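Local coordinates for cytochrome P450 (Rhodococcus erythropolis, PDB 3WEC), which probably uses haem iron and molecular oxygen to hydroxylate the quinoline nitrogen of aurachin alkaloids, a step that gives these compounds their antibiotic activity, at residues D147-E151 with V152-F156; V160-I164 with L165-D169; I262-M265 with L266-F269; S364-A367 with N368-Q372; F374-E377 with L378-Y382. All coordinates share one frame; numbering follows the deposited sequence.

Interaction 1. Residues D147-E151 with V152-F156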
# COMPACT_ATOMS: atom_id res chain seq x y z
N ASP A 147 9.71 -13.74 -14.62
CA ASP A 147 9.04 -13.38 -13.38
C ASP A 147 8.31 -12.07 -13.57
O ASP A 147 8.94 -11.03 -13.81
CB ASP A 147 10.05 -13.29 -12.22
CG ASP A 147 9.44 -12.67 -10.96
OD1 ASP A 147 8.30 -13.00 -10.60
OD2 ASP A 147 10.11 -11.84 -10.33
N ALA A 148 6.98 -12.13 -13.48
CA ALA A 148 6.14 -10.96 -13.66
C ALA A 148 6.25 -10.06 -12.47
O ALA A 148 5.92 -8.87 -12.59
CB ALA A 148 4.68 -11.36 -13.87
N VAL A 149 6.70 -10.57 -11.31
CA VAL A 149 6.90 -9.64 -10.19
C VAL A 149 8.06 -8.67 -10.41
O VAL A 149 7.85 -7.44 -10.38
CB VAL A 149 6.93 -10.28 -8.77
CG1 VAL A 149 7.08 -9.18 -7.73
CG2 VAL A 149 5.65 -11.07 -8.49
N SER A 150 9.25 -9.19 -10.68
CA SER A 150 10.43 -8.33 -10.78
C SER A 150 10.63 -7.67 -12.15
O SER A 150 11.38 -6.70 -12.26
CB SER A 150 11.71 -9.06 -10.37
OG SER A 150 12.01 -10.13 -11.28
N GLU A 151 9.97 -8.19 -13.18
CA GLU A 151 10.16 -7.65 -14.53
C GLU A 151 9.01 -6.76 -14.98
O GLU A 151 9.15 -5.96 -15.92
CB GLU A 151 10.43 -8.78 -15.55
CG GLU A 151 11.58 -9.69 -15.14
CD GLU A 151 11.65 -10.96 -15.95
OE1 GLU A 151 11.95 -10.90 -17.16
OE2 GLU A 151 11.42 -12.05 -15.38
N VAL A 152 7.88 -6.84 -14.28
CA VAL A 152 6.71 -6.15 -14.76
C VAL A 152 5.96 -5.39 -13.69
O VAL A 152 5.63 -4.22 -13.86
CB VAL A 152 5.71 -7.13 -15.37
CG1 VAL A 152 4.52 -6.37 -15.93
CG2 VAL A 152 6.38 -8.00 -16.42
N ALA A 153 5.61 -6.06 -12.61
CA ALA A 153 4.86 -5.33 -11.60
C ALA A 153 5.74 -4.32 -10.90
O ALA A 153 5.31 -3.19 -10.65
CB ALA A 153 4.21 -6.27 -10.59
N GLU A 154 6.98 -4.69 -10.57
CA GLU A 154 7.73 -3.77 -9.70
C GLU A 154 8.24 -2.50 -10.46
O GLU A 154 8.22 -1.40 -9.88
CB GLU A 154 8.83 -4.48 -8.89
CG GLU A 154 8.32 -5.28 -7.69
CD GLU A 154 9.40 -6.17 -7.07
OE1 GLU A 154 10.48 -6.29 -7.66
OE2 GLU A 154 9.14 -6.76 -6.00
N PRO A 155 8.68 -2.66 -11.74
CA PRO A 155 9.15 -1.47 -12.44
C PRO A 155 8.07 -0.45 -12.83
O PRO A 155 8.38 0.74 -13.00
CB PRO A 155 9.86 -2.04 -13.68
CG PRO A 155 10.28 -3.42 -13.24
CD PRO A 155 9.09 -3.89 -12.44
N PHE A 156 6.82 -0.89 -12.94
CA PHE A 156 5.76 -0.00 -13.40
C PHE A 156 5.58 1.21 -12.43
O PHE A 156 5.79 2.37 -12.81
CB PHE A 156 4.50 -0.84 -13.79
CG PHE A 156 3.27 -0.03 -14.04
CD1 PHE A 156 3.31 1.14 -14.79
CD2 PHE A 156 2.04 -0.43 -13.49
CE1 PHE A 156 2.17 1.89 -15.01
CE2 PHE A 156 0.91 0.30 -13.70
CZ PHE A 156 0.96 1.48 -14.47

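Interaction 2. Residues V160-I164 with L165-D169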
# COMPACT_ATOMS: atom_id res chain seq x y z
N VAL A 160 6.64 5.27 -12.92
CA VAL A 160 5.63 6.33 -12.77
C VAL A 160 6.01 7.40 -11.73
O VAL A 160 5.88 8.62 -11.96
CB VAL A 160 4.22 5.78 -12.44
CG1 VAL A 160 3.25 6.91 -12.18
CG2 VAL A 160 3.67 4.91 -13.58
N LEU A 161 6.48 6.92 -10.58
CA LEU A 161 6.86 7.78 -9.49
C LEU A 161 8.09 8.61 -9.82
O LEU A 161 8.14 9.81 -9.49
CB LEU A 161 7.05 6.95 -8.21
CG LEU A 161 5.74 6.34 -7.69
CD1 LEU A 161 5.97 5.31 -6.61
CD2 LEU A 161 4.85 7.46 -7.16
N SER A 162 9.06 8.00 -10.50
CA SER A 162 10.21 8.74 -11.03
C SER A 162 9.75 9.95 -11.83
O SER A 162 10.37 11.00 -11.78
CB SER A 162 11.07 7.86 -11.93
OG SER A 162 12.40 8.37 -11.94
N SER A 163 8.67 9.78 -12.59
CA SER A 163 8.15 10.84 -13.46
C SER A 163 7.30 11.86 -12.67
O SER A 163 7.53 13.05 -12.83
CB SER A 163 7.36 10.24 -14.64
OG SER A 163 6.61 11.22 -15.31
N ILE A 164 6.37 11.40 -11.82
CA ILE A 164 5.67 12.28 -10.86
C ILE A 164 6.63 13.21 -10.05
O ILE A 164 6.35 14.40 -9.88
CB ILE A 164 4.77 11.49 -9.86
CG1 ILE A 164 3.80 10.49 -10.54
CG2 ILE A 164 3.95 12.44 -8.98
CD1 ILE A 164 2.59 11.11 -11.22
N LEU A 165 7.73 12.66 -9.54
CA LEU A 165 8.68 13.39 -8.68
C LEU A 165 9.61 14.40 -9.41
O LEU A 165 10.14 15.33 -8.79
CB LEU A 165 9.55 12.40 -7.93
CG LEU A 165 9.00 11.58 -6.76
CD1 LEU A 165 9.72 10.23 -6.66
CD2 LEU A 165 9.20 12.35 -5.48
N GLY A 166 9.84 14.18 -10.71
CA GLY A 166 10.68 15.06 -11.50
C GLY A 166 12.11 14.67 -11.26
O GLY A 166 12.99 15.54 -11.12
N ILE A 167 12.37 13.36 -11.18
CA ILE A 167 13.75 12.88 -11.08
C ILE A 167 14.46 13.10 -12.44
O ILE A 167 13.97 12.64 -13.48
CB ILE A 167 13.83 11.40 -10.64
CG1 ILE A 167 13.07 11.16 -9.31
CG2 ILE A 167 15.27 10.92 -10.56
CD1 ILE A 167 13.61 11.88 -8.08
N PRO A 168 15.59 13.82 -12.42
CA PRO A 168 16.36 14.16 -13.63
C PRO A 168 16.85 12.89 -14.30
O PRO A 168 17.10 11.89 -13.61
CB PRO A 168 17.54 14.97 -13.10
CG PRO A 168 17.14 15.43 -11.72
CD PRO A 168 16.17 14.41 -11.20
N ASP A 169 16.97 12.91 -15.62
CA ASP A 169 17.40 11.75 -16.41
C ASP A 169 18.60 10.98 -15.82
O ASP A 169 18.58 9.74 -15.74
CB ASP A 169 17.69 12.18 -17.87
CG ASP A 169 16.42 12.33 -18.71
OD1 ASP A 169 15.33 12.62 -18.16
OD2 ASP A 169 16.51 12.17 -19.95

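Interaction 3. Residues I262-M265 with L266-F269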
# COMPACT_ATOMS: atom_id res chain seq x y z
N ILE A 262 -0.77 -5.48 -8.95
CA ILE A 262 -0.56 -5.97 -10.28
C ILE A 262 -0.44 -7.51 -10.23
O ILE A 262 -1.05 -8.22 -11.06
CB ILE A 262 0.78 -5.44 -10.88
CG1 ILE A 262 0.83 -3.93 -10.85
CG2 ILE A 262 1.06 -6.04 -12.27
CD1 ILE A 262 0.73 -3.29 -12.20
N GLY A 263 0.36 -8.02 -9.28
CA GLY A 263 0.53 -9.48 -9.14
C GLY A 263 -0.76 -10.22 -8.79
O GLY A 263 -1.13 -11.18 -9.45
N ASN A 264 -1.44 -9.72 -7.76
CA ASN A 264 -2.75 -10.20 -7.33
C ASN A 264 -3.82 -10.08 -8.43
O ASN A 264 -4.66 -10.94 -8.53
CB ASN A 264 -3.19 -9.41 -6.09
CG ASN A 264 -2.45 -9.82 -4.84
OD1 ASN A 264 -1.75 -10.88 -4.78
ND2 ASN A 264 -2.60 -9.02 -3.81
N MET A 265 -3.79 -9.01 -9.22
CA MET A 265 -4.73 -8.85 -10.34
C MET A 265 -4.57 -9.99 -11.31
O MET A 265 -5.55 -10.64 -11.71
CB MET A 265 -4.51 -7.53 -11.08
CG MET A 265 -5.52 -7.29 -12.19
SD MET A 265 -5.20 -5.77 -13.07
CE MET A 265 -5.97 -4.58 -11.99
N LEU A 266 -3.32 -10.23 -11.66
CA LEU A 266 -2.90 -11.35 -12.51
C LEU A 266 -3.40 -12.74 -12.01
O LEU A 266 -4.11 -13.46 -12.72
CB LEU A 266 -1.38 -11.30 -12.66
CG LEU A 266 -0.74 -10.65 -13.90
CD1 LEU A 266 -1.72 -10.03 -14.92
CD2 LEU A 266 0.38 -9.69 -13.57
N ILE A 267 -3.04 -13.08 -10.77
CA ILE A 267 -3.49 -14.30 -10.10
C ILE A 267 -5.01 -14.42 -10.16
O ILE A 267 -5.52 -15.48 -10.41
CB ILE A 267 -3.04 -14.31 -8.61
CG1 ILE A 267 -1.51 -14.19 -8.50
CG2 ILE A 267 -3.57 -15.54 -7.86
CD1 ILE A 267 -0.98 -13.81 -7.14
N THR A 268 -5.72 -13.32 -9.91
CA THR A 268 -7.20 -13.33 -9.88
C THR A 268 -7.88 -13.54 -11.26
O THR A 268 -8.82 -14.31 -11.39
CB THR A 268 -7.72 -12.06 -9.17
OG1 THR A 268 -7.03 -11.90 -7.94
CG2 THR A 268 -9.21 -12.12 -8.88
N PHE A 269 -7.40 -12.87 -12.30
CA PHE A 269 -7.93 -13.18 -13.64
C PHE A 269 -7.50 -14.55 -14.19
O PHE A 269 -8.16 -15.08 -15.09
CB PHE A 269 -7.63 -12.04 -14.63
CG PHE A 269 -8.45 -10.79 -14.38
CD1 PHE A 269 -9.83 -10.84 -14.36
CD2 PHE A 269 -7.83 -9.57 -14.19
CE1 PHE A 269 -10.59 -9.70 -14.13
CE2 PHE A 269 -8.58 -8.43 -13.96
CZ PHE A 269 -9.96 -8.49 -13.94

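Interaction 4. Residues S364-A367 with N368-Q372. With HEM (protoporphyrin IX containing Fe), chain B.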
# COMPACT_ATOMS: atom_id res chain seq x y z
N SER A 364 -4.53 7.48 -3.97
CA SER A 364 -5.52 6.56 -4.50
C SER A 364 -6.08 6.85 -5.92
O SER A 364 -6.45 5.88 -6.61
CB SER A 364 -6.70 6.42 -3.57
OG SER A 364 -7.40 7.63 -3.53
N ALA A 365 -6.21 8.12 -6.33
CA ALA A 365 -6.51 8.45 -7.73
C ALA A 365 -5.41 8.01 -8.69
O ALA A 365 -5.71 7.66 -9.82
CB ALA A 365 -6.77 9.95 -7.91
N LEU A 366 -4.14 8.05 -8.23
CA LEU A 366 -2.98 7.71 -9.04
C LEU A 366 -2.82 6.20 -9.14
O LEU A 366 -2.65 5.68 -10.21
CB LEU A 366 -1.67 8.29 -8.44
CG LEU A 366 -0.32 7.93 -9.12
CD1 LEU A 366 -0.28 8.36 -10.59
CD2 LEU A 366 0.76 8.67 -8.36
N ALA A 367 -2.84 5.51 -8.01
CA ALA A 367 -2.90 4.05 -8.03
C ALA A 367 -4.03 3.54 -8.93
O ALA A 367 -3.83 2.62 -9.69
CB ALA A 367 -3.01 3.49 -6.60
N ASN A 368 -5.22 4.13 -8.83
CA ASN A 368 -6.38 3.76 -9.68
C ASN A 368 -6.12 3.99 -11.15
O ASN A 368 -6.42 3.13 -11.99
CB ASN A 368 -7.63 4.58 -9.30
CG ASN A 368 -8.41 3.98 -8.14
OD1 ASN A 368 -8.08 2.91 -7.67
ND2 ASN A 368 -9.45 4.66 -7.69
N SER A 369 -5.58 5.17 -11.48
CA SER A 369 -5.15 5.46 -12.84
C SER A 369 -4.17 4.42 -13.36
O SER A 369 -4.39 3.86 -14.45
CB SER A 369 -4.50 6.82 -12.96
OG SER A 369 -3.99 6.97 -14.28
N MET A 370 -3.10 4.18 -12.60
CA MET A 370 -2.10 3.16 -12.98
C MET A 370 -2.74 1.80 -13.25
O MET A 370 -2.43 1.15 -14.25
CB MET A 370 -1.03 2.95 -11.87
CG MET A 370 0.08 4.01 -11.85
SD MET A 370 1.40 3.67 -10.69
CE MET A 370 0.55 3.92 -9.13
N LEU A 371 -3.61 1.39 -12.34
CA LEU A 371 -4.17 0.06 -12.33
C LEU A 371 -5.16 -0.08 -13.47
O LEU A 371 -5.19 -1.13 -14.10
CB LEU A 371 -4.83 -0.23 -10.96
CG LEU A 371 -3.84 -0.54 -9.82
CD1 LEU A 371 -4.54 -0.60 -8.47
CD2 LEU A 371 -3.06 -1.81 -10.07
N GLN A 372 -5.91 0.99 -13.75
CA GLN A 372 -6.88 1.06 -14.87
C GLN A 372 -6.26 1.04 -16.23
O GLN A 372 -6.76 0.32 -17.11
CB GLN A 372 -7.74 2.31 -14.79
CG GLN A 372 -8.66 2.26 -13.59
CD GLN A 372 -9.33 3.57 -13.32
OE1 GLN A 372 -9.12 4.54 -14.05
NE2 GLN A 372 -10.15 3.61 -12.28
CHA HEM B . -2.06 5.73 3.14
CHB HEM B . -3.55 1.71 0.62
CHC HEM B . -1.29 3.40 -3.41
CHD HEM B . 0.37 7.36 -0.76
C1A HEM B . -2.60 4.46 2.72
C2A HEM B . -3.24 3.53 3.71
C3A HEM B . -3.66 2.38 2.95
C4A HEM B . -3.22 2.69 1.59
CMA HEM B . -4.39 1.12 3.47
CAA HEM B . -3.51 3.64 5.22
CBA HEM B . -4.86 4.37 5.28
CGA HEM B . -5.45 4.36 6.71
O1A HEM B . -4.71 4.25 7.73
O2A HEM B . -6.70 4.52 6.83
C1B HEM B . -3.02 1.85 -0.73
C2B HEM B . -3.43 0.87 -1.74
C3B HEM B . -2.73 1.38 -2.88
C4B HEM B . -2.02 2.57 -2.44
CMB HEM B . -4.28 -0.36 -1.65
CAB HEM B . -2.80 0.73 -4.22
CBB HEM B . -1.70 0.57 -4.91
C1C HEM B . -0.68 4.65 -3.05
C2C HEM B . 0.22 5.38 -3.96
C3C HEM B . 0.69 6.52 -3.15
C4C HEM B . 0.09 6.42 -1.84
CMC HEM B . 0.53 4.97 -5.37
CAC HEM B . 1.66 7.61 -3.52
CBC HEM B . 2.04 7.82 -4.76
C1D HEM B . -0.12 7.23 0.62
C2D HEM B . 0.10 8.31 1.58
C3D HEM B . -0.61 7.83 2.78
C4D HEM B . -1.21 6.57 2.31
CMD HEM B . 0.94 9.55 1.39
CAD HEM B . -0.71 8.49 4.12
CBD HEM B . -2.06 9.25 4.14
CGD HEM B . -2.30 9.98 5.42
O1D HEM B . -2.91 11.09 5.33
O2D HEM B . -1.88 9.48 6.51
NA HEM B . -2.67 4.02 1.33
NB HEM B . -2.23 2.90 -1.14
NC HEM B . -0.81 5.30 -1.79
ND HEM B . -0.94 6.22 1.03
FE HEM B . -1.46 4.56 -0.14
O HOH W 1 0.36 2.95 0.35

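Interaction 5. Residues F374-E377 with L378-Y382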
# COMPACT_ATOMS: atom_id res chain seq x y z
N PHE A 374 -3.36 -0.16 -16.74
CA PHE A 374 -2.70 -1.46 -16.85
C PHE A 374 -3.68 -2.52 -17.30
O PHE A 374 -3.35 -3.31 -18.19
CB PHE A 374 -2.06 -1.89 -15.54
CG PHE A 374 -1.39 -3.24 -15.61
CD1 PHE A 374 -0.07 -3.35 -16.00
CD2 PHE A 374 -2.08 -4.40 -15.25
CE1 PHE A 374 0.56 -4.58 -16.06
CE2 PHE A 374 -1.44 -5.62 -15.29
CZ PHE A 374 -0.14 -5.73 -15.72
N LEU A 375 -4.86 -2.55 -16.68
CA LEU A 375 -5.88 -3.53 -16.99
C LEU A 375 -6.39 -3.34 -18.46
O LEU A 375 -6.54 -4.32 -19.19
CB LEU A 375 -7.02 -3.45 -15.97
CG LEU A 375 -7.96 -4.64 -15.70
CD1 LEU A 375 -9.36 -4.14 -15.37
CD2 LEU A 375 -8.00 -5.67 -16.81
N ARG A 376 -6.62 -2.08 -18.86
CA ARG A 376 -7.08 -1.71 -20.19
C ARG A 376 -6.13 -2.20 -21.29
O ARG A 376 -6.58 -2.71 -22.32
CB ARG A 376 -7.30 -0.20 -20.35
CG ARG A 376 -7.70 0.16 -21.78
CD ARG A 376 -8.07 1.62 -22.02
NE ARG A 376 -9.19 2.05 -21.19
CZ ARG A 376 -9.05 2.67 -20.02
NH1 ARG A 376 -7.85 2.97 -19.54
NH2 ARG A 376 -10.14 3.00 -19.34
N GLU A 377 -4.83 -2.01 -21.07
CA GLU A 377 -3.82 -2.50 -22.02
C GLU A 377 -3.81 -4.04 -22.01
O GLU A 377 -3.77 -4.69 -23.06
CB GLU A 377 -2.43 -1.95 -21.66
CG GLU A 377 -2.24 -0.46 -21.91
CD GLU A 377 -2.45 -0.06 -23.37
OE1 GLU A 377 -3.24 0.88 -23.59
OE2 GLU A 377 -1.84 -0.70 -24.28
N LEU A 378 -3.86 -4.59 -20.80
CA LEU A 378 -3.89 -6.01 -20.55
C LEU A 378 -5.00 -6.74 -21.32
O LEU A 378 -4.76 -7.74 -21.99
CB LEU A 378 -4.15 -6.25 -19.07
CG LEU A 378 -3.34 -7.27 -18.25
CD1 LEU A 378 -4.28 -8.09 -17.37
CD2 LEU A 378 -2.40 -8.16 -19.04
N SER A 379 -6.22 -6.24 -21.17
CA SER A 379 -7.41 -6.87 -21.72
C SER A 379 -7.50 -6.62 -23.20
O SER A 379 -8.05 -7.44 -23.91
CB SER A 379 -8.66 -6.33 -21.04
OG SER A 379 -8.67 -4.91 -21.07
N GLN A 380 -6.98 -5.49 -23.66
CA GLN A 380 -6.95 -5.17 -25.10
C GLN A 380 -5.90 -6.02 -25.82
O GLN A 380 -6.15 -6.51 -26.89
CB GLN A 380 -6.73 -3.68 -25.34
CG GLN A 380 -7.90 -2.79 -24.92
CD GLN A 380 -7.71 -1.31 -25.27
OE1 GLN A 380 -6.61 -0.74 -25.16
NE2 GLN A 380 -8.80 -0.66 -25.68
N ARG A 381 -4.75 -6.24 -25.19
CA ARG A 381 -3.66 -7.04 -25.76
C ARG A 381 -3.86 -8.58 -25.70
O ARG A 381 -3.46 -9.30 -26.63
CB ARG A 381 -2.36 -6.66 -25.04
CG ARG A 381 -1.14 -7.23 -25.73
CD ARG A 381 0.18 -6.57 -25.36
NE ARG A 381 1.14 -7.13 -26.30
CZ ARG A 381 1.36 -6.64 -27.53
NH1 ARG A 381 0.76 -5.52 -27.93
NH2 ARG A 381 2.21 -7.25 -28.33
N TYR A 382 -4.47 -9.09 -24.63
CA TYR A 382 -4.46 -10.54 -24.36
C TYR A 382 -5.86 -11.13 -24.20
O TYR A 382 -6.74 -10.52 -23.59
CB TYR A 382 -3.58 -10.88 -23.11
CG TYR A 382 -2.12 -10.42 -23.23
CD1 TYR A 382 -1.31 -10.91 -24.24
CD2 TYR A 382 -1.57 -9.49 -22.33
CE1 TYR A 382 0.00 -10.50 -24.38
CE2 TYR A 382 -0.24 -9.07 -22.45
CZ TYR A 382 0.53 -9.58 -23.50
OH TYR A 382 1.84 -9.23 -23.69

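Interaction 1. Residues D147-E151 with V152-F156
A153 N bonds to A148 O at 2.8 Å and E154 N to V149 O at 2.9 Å, both reaching back five residues, so the helix widens into a pi-type turn at 149-151. The next carbonyl in this series, S150 O, meets a proline, which has no N-H to give: P155 CG packs 3.6 Å from it. E154, its CG anti to its carbonyl carbon (chi1 -77°) and the chain extended beyond, folds back over the turn until OE2 lies 3.6 Å from V149 CG1. The carboxylate rests on carbon here, OE2 by the valine methyl and OE1 by S150 CA; its charge is met by a salt bridge to K394. D147 suits the N-cap, its short carboxylate reaching the first N-H groups: OD2 takes S150 N at 2.8 Å and S150 OG at 2.7 Å, from the same face of its plane. E151 runs extended beyond CG, and its OE2 accepts from the N of D147 and of T146. A148 also pairs by backbone with L405. The small A153 fits closely against S259 and I262 of helix 240-271, while V152 faces A138 and F156 faces A134 and A135 of helix 128-141.

Interaction 2. Residues V160-I164 with L165-D169
A Schellman motif ends helix 155-165, with S162 and S163 offering their carbonyls to the residues that leave the last turn. The bond reaching back five residues runs from I167 N to S162 O, 3.2 Å long and fairly straight at 160°. Inside it lies a weak bond from G166 N to S163 O of 3.3 Å. G166 takes a positive phi of 82°, which glycine adopts at little cost whereas residues with a CB are strained by it, and this turns the chain out of the helix. One residue earlier the bonding is still that of a regular alpha-helix, L165 N giving its hydrogen to L161 O at 2.9 Å. Such a motif commonly brings together the side chains at the two ends of its long bond, and here S162 and I167 do meet: S162 OG, anti to its own N (chi1 -155°), lies 3.6 Å from I167 CB. S162 is small enough to sit beneath the beta-branched I167, and both rest on F175 of helix 172-182. I167 continues to Y210 and F211 of helix 194-216. L165 bends over the preceding turn, with CD1 3.3 Å from L161 O and 4.5 Å from L161 CB. Its backbone pairs with V225, so the helix end is tied to helix 224-230. The branched L161 touches the haem, and V160 and I164 are turned to L366 of helix 364-381.

Interaction 3. Residues I262-M265 with L266-F269
N264 O is gripped twice by T268: the hydroxyl OG1 lies 2.6 Å away and the backbone N 2.9 Å. The two donors come from opposite faces of the carbonyl plane. T268 achieves this because OG1 sits beside its own N, anti to its carbonyl carbon (chi1 -49°), which swings the hydroxyl back down the helix. The adjoining rung is straighter, I267 N meeting G263 O in the carbonyl plane at 3.0 Å and 174°. I267 then stretches back along the same turn, bringing CG1 to 3.2 Å from G263 O, while its CD1 comes 3.8 Å from N264 OD1. On another face M265 and F269, a turn apart, extend alongside each other. M265 CG, anti to its N, touches F269 CE2 at 3.7 Å, and the flexible thioether beyond it bends toward F374 and L375. I262 and L266 repeat the pattern, I262 CG2 to L266 CD2 at 3.9 Å, as branched apolar chains suited to contact with helix 364-381. F269 also meets F342 edge-to-face. These residues belong to helix 240-271, the long I-helix that runs through the P450 fold. Every residue here is buried, so polar groups depend on local partners. T268 spends its hydroxyl on its own helix, and N264 uses ND2 on R400 O. N264 OD1, by contrast, is buried without a polar partner in the model, probably at some cost in energy.

Interaction 4. Residues S364-A367 with N368-Q372
M370 leans back over the turn before it, and its CB starts 3.6 Å from both A367 O and L366 O. CG stays beside L366 O, the same carbonyl that receives M370 N at 2.9 Å. SD packs against V160 of helix 155-165. The chain then bends at its last torsion (chi3 -70°), which tucks CE over the helix: it lies 3.6 Å from A367 CA and 4.1 Å from L366 CG, and it also reaches the haem, 3.9 Å from methyl CMC. An unbranched, flexible methionine suits this curved path. Its neighbours meet the haem too, A367 CB approaching CBB at 3.6 Å and L366 CD2 approaching CBC at 3.9 Å; the small alanine permits the vinyl group to come close to the backbone. N368, on a more polar flank, directs OD1 to Y354 OH, and S364 OG makes a weak bond to C361 O. C361 is the axial ligand of the iron, which also has a water 2.5 Å away. An apolar face of the helix, packed on the vinyl and methyl groups of the haem just after the cysteine loop, belongs to the familiar haem-binding part of cytochrome P450, helix L.

Interaction 5. Residues F374-E377 with L378-Y382
L378 meets the turn before it with both backbone and side chain: its N donates to F374 O at 3.0 Å, and its CB lies 3.1 Å from L375 O. Further out, CG comes 3.9 Å from F374 CE2, the leucine crossing the ring at a slant. A broad ring and a branched chain suit this buried face. E377 carries the polar flank. Its carbonyl takes R381 N at 2.8 Å, while the side chain, bent at chi2, crosses Q380 with the carboxylate and amide planes 87° apart. R376 and Q380 instead travel together from the helix. R376 CG, anti to its N (chi1 177°), is 3.7 Å from Q380 OE1, so the amide touches the aliphatic stem and not the guanidinium; such long chains fit a partly exposed surface, where apolar stems pack and polar ends can meet water. Between the two faces, S379 shares L375 O between its N at 2.8 Å and its OG at 2.9 Å, which satisfies a buried hydroxyl within the helix. At the helix end R381 CG lies over the centre of the Y382 ring. R381 also forms a salt bridge with E143, and Y382 OH bonds to V139 O. F374 and L375 face I262, M265 and F269 of helix 240-271, and S379 faces F276 and V279 of helix 273-281. R376 touches I286 of helix 286-296, while E377 lies on L132 and S136 of helix 128-141.

In the fold
F156 joins the groups: in interaction 1 its CD2 is 3.4 Å from I262 CD1 of interaction 3, while its ring also touches M370 of interaction 4 and F374 of interaction 5. Interactions 4 and 5 follow each other on helix 364-381, centres about 15 Å apart, and interaction 3 packs across the same helix, I262 CG2 lying 3.7 Å from F374 CZ. Interaction 2 reaches interaction 4 where V160 CG2 comes 3.9 Å from M370 SD, but has no touch with interactions 3 or 5. Interactions 2 and 4 line the haem pocket; in interactions 1 and 5 the nearest side chains, A153 and F374, stay about 11 Å from the haem, and I262 of interaction 3 about 8 Å.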